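Local coordinates for protein putative alpha-L-fucosidase (Bacteroides thetaiotaomicron VPI-5482, PDB 3GZA) that probably hydrolyses alpha-L-fucosides, releasing terminal L-fucose, at residues G87-D92 and T167-R172; I110-V115 and T171-L176; Q366-C371 and F437-V442; I388-N393 and V416-L421. One frame throughout, in Å; residues are numbered along the deposited sequence. Where two conformers were deposited one is given.

Contacts 1 and 2 lie in the alpha-L-fucosidase barrel and share Thr171 and Arg172: the end of helix 148-171 meets loop 87-92, and the loop that follows it meets helix 110-121. Contacts 3 and 4 belong to the C-terminal beta-sandwich, with contact 4 nested in the chain between the two strands of contact 3; strand 409-418 pairs with strand 366-375 and so ties them together. Contacts 2 and 3 are the more buried, while contacts 1 and 4 are partly open to solvent. Contact 1 rests on a carboxylate and salt-bridge network, contact 2 on a guanidinium set against a phenol and a carbonyl, contact 3 on backbone bonds, a carboxamide and aromatic side chains, contact 4 on small apolar groups and backbone bonds.

Contact 1: residues G87-D92 and T167-R172; sequences GLWQSD and TELCTR
Glu168 pushes a buried carboxylate into loop 87-92, where three donors grip it. OE1 accepts twice: from Trp89 NE1 at 2.9 Å, met from above the carboxylate plane, and from Ser91 OG at 2.7 Å on its syn lone pair. OE2 takes the backbone N-H of Asp92 at 2.8 Å. OE1 lies close to the indole plane, 11° out of it; the bond is moderately bent (154°). Leu169 CD2 covers one indole face in a CH-pi contact, 3.9 Å from the centroid of the five-membered ring. The loop connects strand 75-79 to helix 110-121 in the TIM-barrel domain, and the contact fastens it to the C-terminal part of helix 148-171 and the residues just after it. An alanine at Glu168 would probably leave the indole N-H and Asp92 N without their acceptor and take from Ser91 OG one of its partners. Arg172, extended from CG to NE, makes an end-on salt bridge to Asp92 OD2 with both terminal nitrogens, NH2 at 2.9 Å. Within this Asp92-Glu168-Arg172 network the arginine probably offsets the like charges of Asp92 OD2 and Glu168 OE2, 4.0 Å apart. A water accepts from Arg172 NH1 and donates to Gln90 O.

Contact 2: residues I110-V115 and T171-L176; sequences IVRDFV and TRYGDL
Arg112 meets Tyr173 with its CB and again with its guanidinium, whose tip takes hold of Arg172 O. Its CB sits at the edge of the phenol ring, 3.8 Å from Tyr173 CE1. CG stands anti to the backbone N (chi1 -171°), and a bend at chi3 brings NE back toward the ring. From there the guanidinium lies nearly parallel to the ring, the planes 12° apart. Its CZ is 3.6 Å from Tyr173 CE1, and NH2 comes within 3.4 Å of the same carbon, which is offset toward the rim of the guanidinium. NH1 and NH2 then grip Arg172 O end-on, at 3.0 Å from NH1 and 2.9 Å from NH2, with that oxygen in the guanidinium plane. On the opposite face of the phenol, Val111 CG1 makes a CH-pi contact 3.9 Å from the ring centroid. Val115 CG2 lies near the plane of the ring, beside Tyr173 CB. The phenol is thus held between two successive residues of helix 110-121, while its hydroxyl bonds to Asp109. This is helix-to-loop packing within a TIM barrel: helix 110-121 is joined to the connection between helix 148-171 and barrel strand 178-181.

Contact 3: residues Q366-C371 and F437-V442; sequences QSVNYC and FSAYSV
Asn369 turns its carboxamide across to the backbone of Val442 and pairs with its N-H and C=O much as a backbone amide would. OD1 accepts the N-H of Val442 at 2.8 Å. ND2 donates to Val442 O at 3.0 Å; it lies in the plane of the Val442 carbonyl, on a lone pair, but that oxygen is 33° out of the Asn369 amide plane. With chi1 near 70°, CG lies between the backbone N and the carbonyl carbon of its own residue, which places it so that the carboxamide can reach Val442. Two successive amides, Asn369 N and Tyr370 N, both donate to Tyr440 O, the former more directly at 3.0 Å; this is a classic beta bulge. Past it Tyr370 and Tyr440 form a hydrogen-bonded antiparallel pair, with Tyr440 N bonded to Tyr370 O at 2.9 Å. Tyr370 and Tyr440 stand on the same face, their CB atoms 3.9 Å apart, and the Tyr370 ring meets Val442 obliquely, CE2 3.5 Å from its CB. Cys371 and Ala439 project from the other face. An alanine at Asn369 would probably leave the N-H and carbonyl of Val442 without these partners and the chain end beyond Tyr440 less firmly held. The two strands are the inner pair of a four-stranded antiparallel sheet, between strands 349-353 and 409-418. Ala439 meets Leu421, Leu360 and Leu362 of the facing sheet, whereas Tyr370 turns to the barrel, its hydroxyl bonded to Glu304 of helix 296-304 and its ring edge-to-face with Phe344 of helix 327-344.

Contact 4: residues I388-N393 and V416-L421; sequences IEAKVN and VEATAL
Ala390 and Leu421 face each other as an antiparallel non-hydrogen-bonded pair where the chain passes between the two sheets of a beta-sandwich, consistent with the F5/8 type C fold. Residues 416-418 belong to one sheet and 420-421 to the other, with the corner at Thr419; strand 388-392 meets 416-418 at 73° but runs antiparallel to 420-421. The small methyl of Ala390 is the bump that fits the inside of this corner. Its CB is 3.5 Å from Leu421 CD2 on one arm, 3.7 Å from Val416 CG2 on the other, and 4.1 Å from Ala418 CB. The side chain of Leu421 also reaches Phe437 in the interior of the sandwich. Val392 fills the next hollow along. Its CG2 rests 3.9 Å from Val416 CB, the two side chains crossing at about a right angle, while CG1 packs against Glu417 O. Lys391 projects from the other face, and its aliphatic part crosses Thr419 at a slant, CD 3.4 Å from OG1. The corner is held by two backbone bonds from Lys391: its N-H donates to Ala420 O at 2.9 Å, nearly straight, and its carbonyl accepts from Thr419 N. Ala420 N, buried here, has no partner in the model. At the outer end a water bridges the segments, accepting from Asn393 N at 3.0 Å and donating to Glu417 O.

Contact 1: residues G87-D92 and T167-R172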
loop_
_atom_site.group_PDB
_atom_site.type_symbol
_atom_site.label_atom_id
_atom_site.label_comp_id
_atom_site.label_asym_id
_atom_site.label_seq_id
_atom_site.Cartn_x
_atom_site.Cartn_y
_atom_site.Cartn_z
ATOM N N GLY A 87 -3.423 -7.669 3.876
ATOM C CA GLY A 87 -4.204 -8.782 3.445
ATOM C C GLY A 87 -3.468 -10.117 3.378
ATOM O O GLY A 87 -2.383 -10.206 2.841
ATOM N N LEU A 88 -4.088 -11.163 3.909
ATOM C CA LEU A 88 -3.495 -12.502 4.003
ATOM C C LEU A 88 -3.699 -13.373 2.762
ATOM O O LEU A 88 -3.846 -14.595 2.857
ATOM C CB LEU A 88 -4.016 -13.227 5.247
ATOM C CG LEU A 88 -3.795 -12.496 6.578
ATOM C CD1 LEU A 88 -4.256 -13.448 7.715
ATOM C CD2 LEU A 88 -2.335 -12.100 6.744
ATOM N N TRP A 89 -3.635 -12.778 1.574
ATOM C CA TRP A 89 -3.773 -13.509 0.330
ATOM C C TRP A 89 -2.914 -12.832 -0.739
ATOM O O TRP A 89 -2.364 -11.752 -0.510
ATOM C CB TRP A 89 -5.249 -13.670 -0.105
ATOM C CG TRP A 89 -5.941 -12.479 -0.719
ATOM C CD1 TRP A 89 -6.228 -12.301 -2.037
ATOM C CD2 TRP A 89 -6.457 -11.311 -0.045
ATOM N NE1 TRP A 89 -6.913 -11.133 -2.212
ATOM C CE2 TRP A 89 -7.066 -10.512 -1.014
ATOM C CE3 TRP A 89 -6.531 -10.909 1.284
ATOM C CZ2 TRP A 89 -7.644 -9.275 -0.701
ATOM C CZ3 TRP A 89 -7.156 -9.683 1.607
ATOM C CH2 TRP A 89 -7.693 -8.894 0.606
ATOM N N GLN A 90 -2.871 -13.477 -1.907
ATOM C CA GLN A 90 -2.184 -12.945 -3.100
ATOM C C GLN A 90 -3.162 -12.018 -3.835
ATOM O O GLN A 90 -3.844 -12.429 -4.763
ATOM C CB GLN A 90 -1.768 -14.068 -4.014
ATOM C CG GLN A 90 -0.597 -14.848 -3.451
ATOM C CD GLN A 90 0.754 -14.125 -3.584
ATOM O OE1 GLN A 90 1.147 -13.713 -4.678
ATOM N NE2 GLN A 90 1.452 -13.985 -2.462
ATOM N N SER A 91 -3.164 -10.743 -3.457
ATOM C CA SER A 91 -4.099 -9.809 -4.086
ATOM C C SER A 91 -3.418 -9.040 -5.207
ATOM O O SER A 91 -2.216 -8.802 -5.152
ATOM C CB SER A 91 -4.581 -8.755 -3.073
ATOM O OG SER A 91 -5.515 -7.852 -3.645
ATOM N N ASP A 92 -4.202 -8.738 -6.235
ATOM C CA ASP A 92 -3.754 -7.906 -7.356
ATOM C C ASP A 92 -4.288 -6.470 -7.284
ATOM O O ASP A 92 -4.132 -5.693 -8.238
ATOM C CB ASP A 92 -4.198 -8.563 -8.640
ATOM C CG ASP A 92 -3.658 -9.974 -8.761
ATOM O OD1 ASP A 92 -2.418 -10.138 -8.621
ATOM O OD2 ASP A 92 -4.459 -10.916 -9.033
ATOM N N THR A 167 -14.280 -9.154 -4.568
ATOM C CA THR A 167 -14.414 -9.960 -5.793
ATOM C C THR A 167 -13.329 -11.042 -5.819
ATOM O O THR A 167 -13.613 -12.212 -6.155
ATOM C CB THR A 167 -14.344 -9.081 -7.054
ATOM O OG1 THR A 167 -15.405 -8.120 -7.018
ATOM C CG2 THR A 167 -14.529 -9.921 -8.351
ATOM N N GLU A 168 -12.103 -10.677 -5.493
ATOM C CA GLU A 168 -11.017 -11.689 -5.478
ATOM C C GLU A 168 -11.378 -12.814 -4.531
ATOM O O GLU A 168 -11.215 -14.014 -4.853
ATOM C CB GLU A 168 -9.678 -11.063 -5.055
ATOM C CG GLU A 168 -9.083 -10.127 -6.068
ATOM C CD GLU A 168 -7.758 -9.527 -5.657
ATOM O OE1 GLU A 168 -7.487 -9.434 -4.451
ATOM O OE2 GLU A 168 -7.005 -9.107 -6.587
ATOM N N LEU A 169 -11.766 -12.441 -3.318
ATOM C CA LEU A 169 -12.071 -13.421 -2.271
ATOM C C LEU A 169 -13.255 -14.298 -2.586
ATOM O O LEU A 169 -13.291 -15.472 -2.182
ATOM C CB LEU A 169 -12.173 -12.730 -0.923
ATOM C CG LEU A 169 -10.853 -12.114 -0.425
ATOM C CD1 LEU A 169 -11.041 -11.025 0.659
ATOM C CD2 LEU A 169 -9.786 -13.189 0.023
ATOM N N CYS A 170 -14.192 -13.765 -3.373
ATOM C CA CYS A 170 -15.419 -14.516 -3.772
ATOM C C CYS A 170 -15.277 -15.309 -5.049
ATOM O O CYS A 170 -16.205 -16.034 -5.414
ATOM C CB CYS A 170 -16.617 -13.573 -3.912
ATOM S SG CYS A 170 -17.239 -12.899 -2.344
ATOM N N THR A 171 -14.159 -15.152 -5.765
ATOM C CA THR A 171 -13.982 -15.852 -7.044
ATOM C C THR A 171 -12.810 -16.815 -7.103
ATOM O O THR A 171 -12.808 -17.679 -7.977
ATOM C CB THR A 171 -13.852 -14.869 -8.232
ATOM O OG1 THR A 171 -12.719 -13.986 -7.991
ATOM C CG2 THR A 171 -15.172 -14.043 -8.362
ATOM N N ARG A 172 -11.854 -16.691 -6.204
ATOM C CA ARG A 172 -10.634 -17.493 -6.345
ATOM C C ARG A 172 -10.436 -18.548 -5.262
ATOM O O ARG A 172 -9.412 -19.223 -5.288
ATOM C CB ARG A 172 -9.431 -16.546 -6.295
ATOM C CG ARG A 172 -9.401 -15.506 -7.355
ATOM C CD ARG A 172 -8.245 -14.540 -7.137
ATOM N NE ARG A 172 -8.214 -13.501 -8.164
ATOM C CZ ARG A 172 -7.225 -12.605 -8.229
ATOM N NH1 ARG A 172 -6.253 -12.617 -7.337
ATOM N NH2 ARG A 172 -7.250 -11.697 -9.178
HETATM O O HOH W 1 -5.625 -14.482 -5.104
#

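Contact 2: residues I110-V115 and T171-L176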
loop_
_atom_site.group_PDB
_atom_site.type_symbol
_atom_site.label_atom_id
_atom_site.label_comp_id
_atom_site.label_asym_id
_atom_site.label_seq_id
_atom_site.Cartn_x
_atom_site.Cartn_y
_atom_site.Cartn_z
ATOM N N ILE A 110 -2.389 -17.313 2.744
ATOM C CA ILE A 110 -2.902 -17.992 3.902
ATOM C C ILE A 110 -4.402 -18.243 3.754
ATOM O O ILE A 110 -4.896 -19.233 4.277
ATOM C CB ILE A 110 -2.584 -17.210 5.175
ATOM C CG1 ILE A 110 -1.067 -17.167 5.354
ATOM C CG2 ILE A 110 -3.254 -17.849 6.444
ATOM C CD1 ILE A 110 -0.595 -16.274 6.499
ATOM N N VAL A 111 -5.113 -17.378 3.024
ATOM C CA VAL A 111 -6.529 -17.636 2.739
ATOM C C VAL A 111 -6.646 -18.952 1.960
ATOM O O VAL A 111 -7.516 -19.790 2.244
ATOM C CB VAL A 111 -7.171 -16.457 1.993
ATOM C CG1 VAL A 111 -8.608 -16.831 1.573
ATOM C CG2 VAL A 111 -7.164 -15.186 2.866
ATOM N N ARG A 112 -5.759 -19.166 0.999
ATOM C CA ARG A 112 -5.781 -20.412 0.233
ATOM C C ARG A 112 -5.465 -21.629 1.102
ATOM O O ARG A 112 -6.141 -22.650 1.069
ATOM C CB ARG A 112 -4.860 -20.349 -0.947
ATOM C CG ARG A 112 -5.088 -21.580 -1.812
ATOM C CD ARG A 112 -4.621 -21.495 -3.217
ATOM N NE ARG A 112 -5.028 -20.293 -3.899
ATOM C CZ ARG A 112 -6.268 -20.056 -4.373
ATOM N NH1 ARG A 112 -7.237 -20.943 -4.247
ATOM N NH2 ARG A 112 -6.509 -18.917 -5.011
ATOM N N ASP A 113 -4.385 -21.521 1.868
ATOM C CA ASP A 113 -4.020 -22.605 2.776
ATOM C C ASP A 113 -5.255 -22.938 3.631
ATOM O O ASP A 113 -5.632 -24.103 3.803
ATOM C CB ASP A 113 -2.917 -22.160 3.718
ATOM C CG ASP A 113 -1.527 -22.149 3.117
ATOM O OD1 ASP A 113 -1.336 -22.184 1.895
ATOM O OD2 ASP A 113 -0.608 -22.073 3.953
ATOM N N PHE A 114 -5.881 -21.902 4.158
ATOM C CA PHE A 114 -7.011 -22.024 5.083
ATOM C C PHE A 114 -8.238 -22.656 4.508
ATOM O O PHE A 114 -8.780 -23.618 5.091
ATOM C CB PHE A 114 -7.357 -20.630 5.602
ATOM C CG PHE A 114 -8.445 -20.617 6.619
ATOM C CD1 PHE A 114 -8.168 -20.870 7.922
ATOM C CD2 PHE A 114 -9.749 -20.319 6.275
ATOM C CE1 PHE A 114 -9.166 -20.890 8.872
ATOM C CE2 PHE A 114 -10.759 -20.290 7.258
ATOM C CZ PHE A 114 -10.459 -20.580 8.533
ATOM N N VAL A 115 -8.652 -22.208 3.326
ATOM C CA VAL A 115 -9.846 -22.808 2.748
ATOM C C VAL A 115 -9.568 -24.253 2.353
ATOM O O VAL A 115 -10.426 -25.142 2.511
ATOM C CB VAL A 115 -10.428 -22.016 1.564
ATOM C CG1 VAL A 115 -10.831 -20.581 1.966
ATOM C CG2 VAL A 115 -9.473 -22.010 0.374
ATOM N N THR A 171 -14.159 -15.152 -5.765
ATOM C CA THR A 171 -13.982 -15.852 -7.044
ATOM C C THR A 171 -12.810 -16.815 -7.103
ATOM O O THR A 171 -12.808 -17.679 -7.977
ATOM C CB THR A 171 -13.852 -14.869 -8.232
ATOM O OG1 THR A 171 -12.719 -13.986 -7.991
ATOM C CG2 THR A 171 -15.172 -14.043 -8.362
ATOM N N ARG A 172 -11.854 -16.691 -6.204
ATOM C CA ARG A 172 -10.634 -17.493 -6.345
ATOM C C ARG A 172 -10.436 -18.548 -5.262
ATOM O O ARG A 172 -9.412 -19.223 -5.288
ATOM C CB ARG A 172 -9.431 -16.546 -6.295
ATOM C CG ARG A 172 -9.401 -15.506 -7.355
ATOM C CD ARG A 172 -8.245 -14.540 -7.137
ATOM N NE ARG A 172 -8.214 -13.501 -8.164
ATOM C CZ ARG A 172 -7.225 -12.605 -8.229
ATOM N NH1 ARG A 172 -6.253 -12.617 -7.337
ATOM N NH2 ARG A 172 -7.250 -11.697 -9.178
ATOM N N TYR A 173 -11.409 -18.701 -4.349
ATOM C CA TYR A 173 -11.244 -19.572 -3.190
ATOM C C TYR A 173 -12.385 -20.565 -2.967
ATOM O O TYR A 173 -12.538 -21.075 -1.859
ATOM C CB TYR A 173 -10.990 -18.722 -1.941
ATOM C CG TYR A 173 -9.727 -17.897 -2.084
ATOM C CD1 TYR A 173 -8.469 -18.396 -1.798
ATOM C CD2 TYR A 173 -9.800 -16.581 -2.555
ATOM C CE1 TYR A 173 -7.322 -17.624 -1.992
ATOM C CE2 TYR A 173 -8.682 -15.817 -2.751
ATOM C CZ TYR A 173 -7.420 -16.339 -2.460
ATOM O OH TYR A 173 -6.280 -15.627 -2.714
ATOM N N GLY A 174 -13.102 -20.874 -4.028
ATOM C CA GLY A 174 -14.211 -21.830 -3.932
ATOM C C GLY A 174 -15.440 -21.249 -3.251
ATOM O O GLY A 174 -15.518 -20.065 -2.965
ATOM N N ASP A 175 -16.416 -22.127 -2.996
ATOM C CA ASP A 175 -17.694 -21.726 -2.382
ATOM C C ASP A 175 -17.528 -21.510 -0.900
ATOM O O ASP A 175 -16.902 -22.313 -0.198
ATOM C CB ASP A 175 -18.777 -22.746 -2.684
ATOM C CG ASP A 175 -19.129 -22.817 -4.172
ATOM O OD1 ASP A 175 -18.745 -21.906 -4.947
ATOM O OD2 ASP A 175 -19.817 -23.779 -4.592
ATOM N N LEU A 176 -18.048 -20.382 -0.416
ATOM C CA LEU A 176 -17.842 -19.945 0.948
ATOM C C LEU A 176 -19.120 -20.039 1.810
ATOM O O LEU A 176 -20.248 -19.940 1.325
ATOM C CB LEU A 176 -17.402 -18.484 0.955
ATOM C CG LEU A 176 -16.130 -18.184 0.153
ATOM C CD1 LEU A 176 -15.862 -16.685 0.068
ATOM C CD2 LEU A 176 -14.959 -18.964 0.725
#

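Contact 3: residues Q366-C371 and F437-V442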
loop_
_atom_site.group_PDB
_atom_site.type_symbol
_atom_site.label_atom_id
_atom_site.label_comp_id
_atom_site.label_asym_id
_atom_site.label_seq_id
_atom_site.Cartn_x
_atom_site.Cartn_y
_atom_site.Cartn_z
ATOM N N GLN A 366 -35.874 -44.040 36.099
ATOM C CA GLN A 366 -34.494 -43.627 36.220
ATOM C C GLN A 366 -34.372 -42.120 36.311
ATOM O O GLN A 366 -35.333 -41.382 36.088
ATOM C CB GLN A 366 -33.704 -44.134 35.025
ATOM C CG GLN A 366 -34.154 -43.518 33.706
ATOM C CD GLN A 366 -33.515 -44.195 32.538
ATOM O OE1 GLN A 366 -32.361 -43.934 32.228
ATOM N NE2 GLN A 366 -34.283 -45.036 31.842
ATOM N N SER A 367 -33.161 -41.679 36.604
ATOM C CA SER A 367 -32.864 -40.268 36.765
ATOM C C SER A 367 -32.867 -39.518 35.425
ATOM O O SER A 367 -32.424 -40.046 34.392
ATOM C CB SER A 367 -31.502 -40.103 37.448
ATOM O OG SER A 367 -31.323 -38.772 37.898
ATOM N N VAL A 368 -33.360 -38.286 35.449
ATOM C CA VAL A 368 -33.373 -37.424 34.259
ATOM C C VAL A 368 -33.163 -35.992 34.730
ATOM O O VAL A 368 -33.765 -35.592 35.715
ATOM C CB VAL A 368 -34.717 -37.485 33.494
ATOM C CG1 VAL A 368 -34.630 -36.670 32.198
ATOM C CG2 VAL A 368 -35.098 -38.906 33.180
ATOM N N ASN A 369 -32.301 -35.228 34.046
ATOM C CA ASN A 369 -32.104 -33.805 34.406
ATOM C C ASN A 369 -31.933 -32.850 33.227
ATOM O O ASN A 369 -31.721 -31.639 33.415
ATOM C CB ASN A 369 -30.949 -33.631 35.399
ATOM C CG ASN A 369 -29.613 -33.893 34.790
ATOM O OD1 ASN A 369 -29.457 -34.812 34.001
ATOM N ND2 ASN A 369 -28.620 -33.088 35.164
ATOM N N TYR A 370 -32.001 -33.386 32.013
ATOM C CA TYR A 370 -31.879 -32.569 30.822
ATOM C C TYR A 370 -32.770 -33.091 29.734
ATOM O O TYR A 370 -33.097 -34.262 29.668
ATOM C CB TYR A 370 -30.487 -32.656 30.193
ATOM C CG TYR A 370 -29.361 -31.801 30.663
ATOM C CD1 TYR A 370 -29.082 -30.604 30.050
ATOM C CD2 TYR A 370 -28.492 -32.246 31.643
ATOM C CE1 TYR A 370 -28.017 -29.837 30.431
ATOM C CE2 TYR A 370 -27.403 -31.482 32.028
ATOM C CZ TYR A 370 -27.169 -30.282 31.421
ATOM O OH TYR A 370 -26.068 -29.523 31.756
ATOM N N CYS A 371 -33.211 -32.167 28.893
ATOM C CA CYS A 371 -33.992 -32.478 27.704
ATOM C C CYS A 371 -33.498 -31.608 26.573
ATOM O O CYS A 371 -33.018 -30.504 26.817
ATOM C CB CYS A 371 -35.473 -32.165 27.897
ATOM S SG CYS A 371 -36.363 -33.259 28.963
ATOM N N PHE A 437 -37.138 -34.739 20.511
ATOM C CA PHE A 437 -37.489 -34.516 21.916
ATOM C C PHE A 437 -36.747 -35.668 22.605
ATOM O O PHE A 437 -37.085 -36.830 22.423
ATOM C CB PHE A 437 -38.988 -34.470 22.205
ATOM C CG PHE A 437 -39.320 -34.450 23.679
ATOM C CD1 PHE A 437 -38.644 -33.606 24.556
ATOM C CD2 PHE A 437 -40.328 -35.253 24.188
ATOM C CE1 PHE A 437 -38.953 -33.584 25.896
ATOM C CE2 PHE A 437 -40.649 -35.224 25.539
ATOM C CZ PHE A 437 -39.936 -34.398 26.401
ATOM N N SER A 438 -35.695 -35.326 23.339
ATOM C CA SER A 438 -34.795 -36.320 23.949
ATOM C C SER A 438 -34.510 -36.040 25.410
ATOM O O SER A 438 -34.474 -34.901 25.818
ATOM C CB SER A 438 -33.451 -36.333 23.230
ATOM O OG SER A 438 -33.564 -36.724 21.880
ATOM N N ALA A 439 -34.264 -37.094 26.172
ATOM C CA ALA A 439 -33.967 -36.992 27.608
ATOM C C ALA A 439 -32.565 -37.483 27.899
ATOM O O ALA A 439 -32.094 -38.434 27.258
ATOM C CB ALA A 439 -34.970 -37.797 28.424
ATOM N N TYR A 440 -31.930 -36.847 28.885
ATOM C CA TYR A 440 -30.583 -37.175 29.317
ATOM C C TYR A 440 -30.422 -37.141 30.812
ATOM O O TYR A 440 -31.143 -36.452 31.510
ATOM C CB TYR A 440 -29.559 -36.161 28.764
ATOM C CG TYR A 440 -29.633 -36.000 27.279
ATOM C CD1 TYR A 440 -30.527 -35.138 26.720
ATOM C CD2 TYR A 440 -28.796 -36.722 26.436
ATOM C CE1 TYR A 440 -30.612 -35.024 25.354
ATOM C CE2 TYR A 440 -28.861 -36.606 25.101
ATOM C CZ TYR A 440 -29.788 -35.768 24.554
ATOM O OH TYR A 440 -29.891 -35.640 23.192
ATOM N N SER A 441 -29.439 -37.902 31.291
ATOM C CA SER A 441 -29.041 -37.852 32.689
ATOM C C SER A 441 -27.571 -37.463 32.671
ATOM O O SER A 441 -26.739 -38.211 32.170
ATOM C CB SER A 441 -29.242 -39.181 33.401
ATOM O OG SER A 441 -29.020 -38.970 34.767
ATOM N N VAL A 442 -27.253 -36.301 33.209
ATOM C CA VAL A 442 -25.889 -35.803 33.201
ATOM C C VAL A 442 -25.448 -35.428 34.600
ATOM O O VAL A 442 -26.098 -34.648 35.271
ATOM C CB VAL A 442 -25.756 -34.574 32.261
ATOM C CG1 VAL A 442 -24.330 -33.970 32.300
ATOM C CG2 VAL A 442 -26.148 -34.962 30.840
HETATM O O HOH W 2 -30.083 -37.121 36.035
#

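Contact 4: residues I388-N393 and V416-L421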
loop_
_atom_site.group_PDB
_atom_site.type_symbol
_atom_site.label_atom_id
_atom_site.label_comp_id
_atom_site.label_asym_id
_atom_site.label_seq_id
_atom_site.Cartn_x
_atom_site.Cartn_y
_atom_site.Cartn_z
ATOM N N ILE A 388 -42.508 -29.032 29.941
ATOM C CA ILE A 388 -42.034 -30.407 30.004
ATOM C C ILE A 388 -42.404 -30.934 31.383
ATOM O O ILE A 388 -42.175 -30.267 32.401
ATOM C CB ILE A 388 -40.544 -30.541 29.757
ATOM C CG1 ILE A 388 -40.199 -30.026 28.343
ATOM C CG2 ILE A 388 -40.088 -32.019 29.952
ATOM C CD1 ILE A 388 -38.786 -30.041 28.043
ATOM N N GLU A 389 -43.036 -32.100 31.392
ATOM C CA GLU A 389 -43.447 -32.785 32.614
ATOM C C GLU A 389 -42.720 -34.104 32.708
ATOM O O GLU A 389 -42.367 -34.679 31.690
ATOM C CB GLU A 389 -44.943 -33.072 32.590
ATOM C CG GLU A 389 -45.801 -31.864 32.685
ATOM C CD GLU A 389 -47.247 -32.231 32.485
ATOM O OE1 GLU A 389 -47.624 -32.435 31.309
ATOM O OE2 GLU A 389 -47.989 -32.319 33.482
ATOM N N ALA A 390 -42.484 -34.544 33.940
ATOM C CA ALA A 390 -41.872 -35.836 34.224
ATOM C C ALA A 390 -42.860 -36.650 35.029
ATOM O O ALA A 390 -43.541 -36.118 35.920
ATOM C CB ALA A 390 -40.575 -35.653 35.012
ATOM N N LYS A 391 -42.979 -37.925 34.682
ATOM C CA LYS A 391 -43.859 -38.842 35.432
ATOM C C LYS A 391 -43.019 -39.421 36.553
ATOM O O LYS A 391 -42.165 -40.269 36.317
ATOM C CB LYS A 391 -44.439 -39.932 34.526
ATOM C CG LYS A 391 -45.448 -40.820 35.239
ATOM C CD LYS A 391 -45.962 -41.958 34.360
ATOM C CE LYS A 391 -47.243 -41.624 33.616
ATOM N NZ LYS A 391 -48.445 -41.743 34.492
ATOM N N VAL A 392 -43.303 -38.966 37.777
ATOM C CA VAL A 392 -42.539 -39.300 38.969
ATOM C C VAL A 392 -43.482 -39.946 39.989
ATOM O O VAL A 392 -44.470 -39.336 40.421
ATOM C CB VAL A 392 -41.890 -38.032 39.552
ATOM C CG1 VAL A 392 -41.118 -38.356 40.813
ATOM C CG2 VAL A 392 -40.989 -37.352 38.507
ATOM N N ASN A 393 -43.200 -41.197 40.338
ATOM C CA ASN A 393 -44.064 -41.978 41.211
ATOM C C ASN A 393 -45.489 -42.070 40.669
ATOM O O ASN A 393 -46.465 -41.994 41.433
ATOM C CB ASN A 393 -44.056 -41.428 42.635
ATOM C CG ASN A 393 -42.695 -41.488 43.256
ATOM O OD1 ASN A 393 -42.032 -42.526 43.218
ATOM N ND2 ASN A 393 -42.261 -40.380 43.847
ATOM N N VAL A 416 -34.864 -35.771 38.518
ATOM C CA VAL A 416 -36.021 -36.478 39.024
ATOM C C VAL A 416 -35.926 -37.931 38.578
ATOM O O VAL A 416 -35.298 -38.226 37.570
ATOM C CB VAL A 416 -37.368 -35.879 38.511
ATOM C CG1 VAL A 416 -37.585 -34.486 39.069
ATOM C CG2 VAL A 416 -37.423 -35.881 36.980
ATOM N N GLU A 417 -36.512 -38.827 39.369
ATOM C CA GLU A 417 -36.581 -40.238 39.042
ATOM C C GLU A 417 -37.897 -40.376 38.318
ATOM O O GLU A 417 -38.969 -40.271 38.939
ATOM C CB GLU A 417 -36.553 -41.101 40.307
ATOM C CG GLU A 417 -35.245 -41.020 41.046
ATOM C CD GLU A 417 -34.088 -41.550 40.222
ATOM O OE1 GLU A 417 -34.189 -42.678 39.682
ATOM O OE2 GLU A 417 -33.075 -40.833 40.120
ATOM N N ALA A 418 -37.814 -40.649 37.022
ATOM C CA ALA A 418 -38.979 -40.626 36.164
ATOM C C ALA A 418 -39.142 -41.866 35.313
ATOM O O ALA A 418 -38.180 -42.539 35.003
ATOM C CB ALA A 418 -38.869 -39.361 35.226
ATOM N N THR A 419 -40.371 -42.144 34.913
ATOM C CA THR A 419 -40.631 -43.235 33.979
ATOM C C THR A 419 -40.952 -42.690 32.578
ATOM O O THR A 419 -40.972 -43.433 31.605
ATOM C CB THR A 419 -41.750 -44.130 34.467
ATOM O OG1 THR A 419 -42.928 -43.356 34.713
ATOM C CG2 THR A 419 -41.333 -44.840 35.771
ATOM N N ALA A 420 -41.183 -41.383 32.466
ATOM C CA ALA A 420 -41.532 -40.806 31.203
ATOM C C ALA A 420 -41.438 -39.304 31.293
ATOM O O ALA A 420 -41.471 -38.749 32.379
ATOM C CB ALA A 420 -42.953 -41.244 30.818
ATOM N N LEU A 421 -41.231 -38.660 30.150
ATOM C CA LEU A 421 -41.273 -37.200 30.041
ATOM C C LEU A 421 -42.352 -36.851 29.046
ATOM O O LEU A 421 -42.657 -37.636 28.142
ATOM C CB LEU A 421 -39.967 -36.608 29.537
ATOM C CG LEU A 421 -38.752 -36.650 30.449
ATOM C CD1 LEU A 421 -37.677 -35.814 29.804
ATOM C CD2 LEU A 421 -39.062 -36.134 31.839
HETATM O O HOH W 3 -43.422 -42.763 37.566
HETATM O O HOH W 4 -41.079 -42.545 38.781
#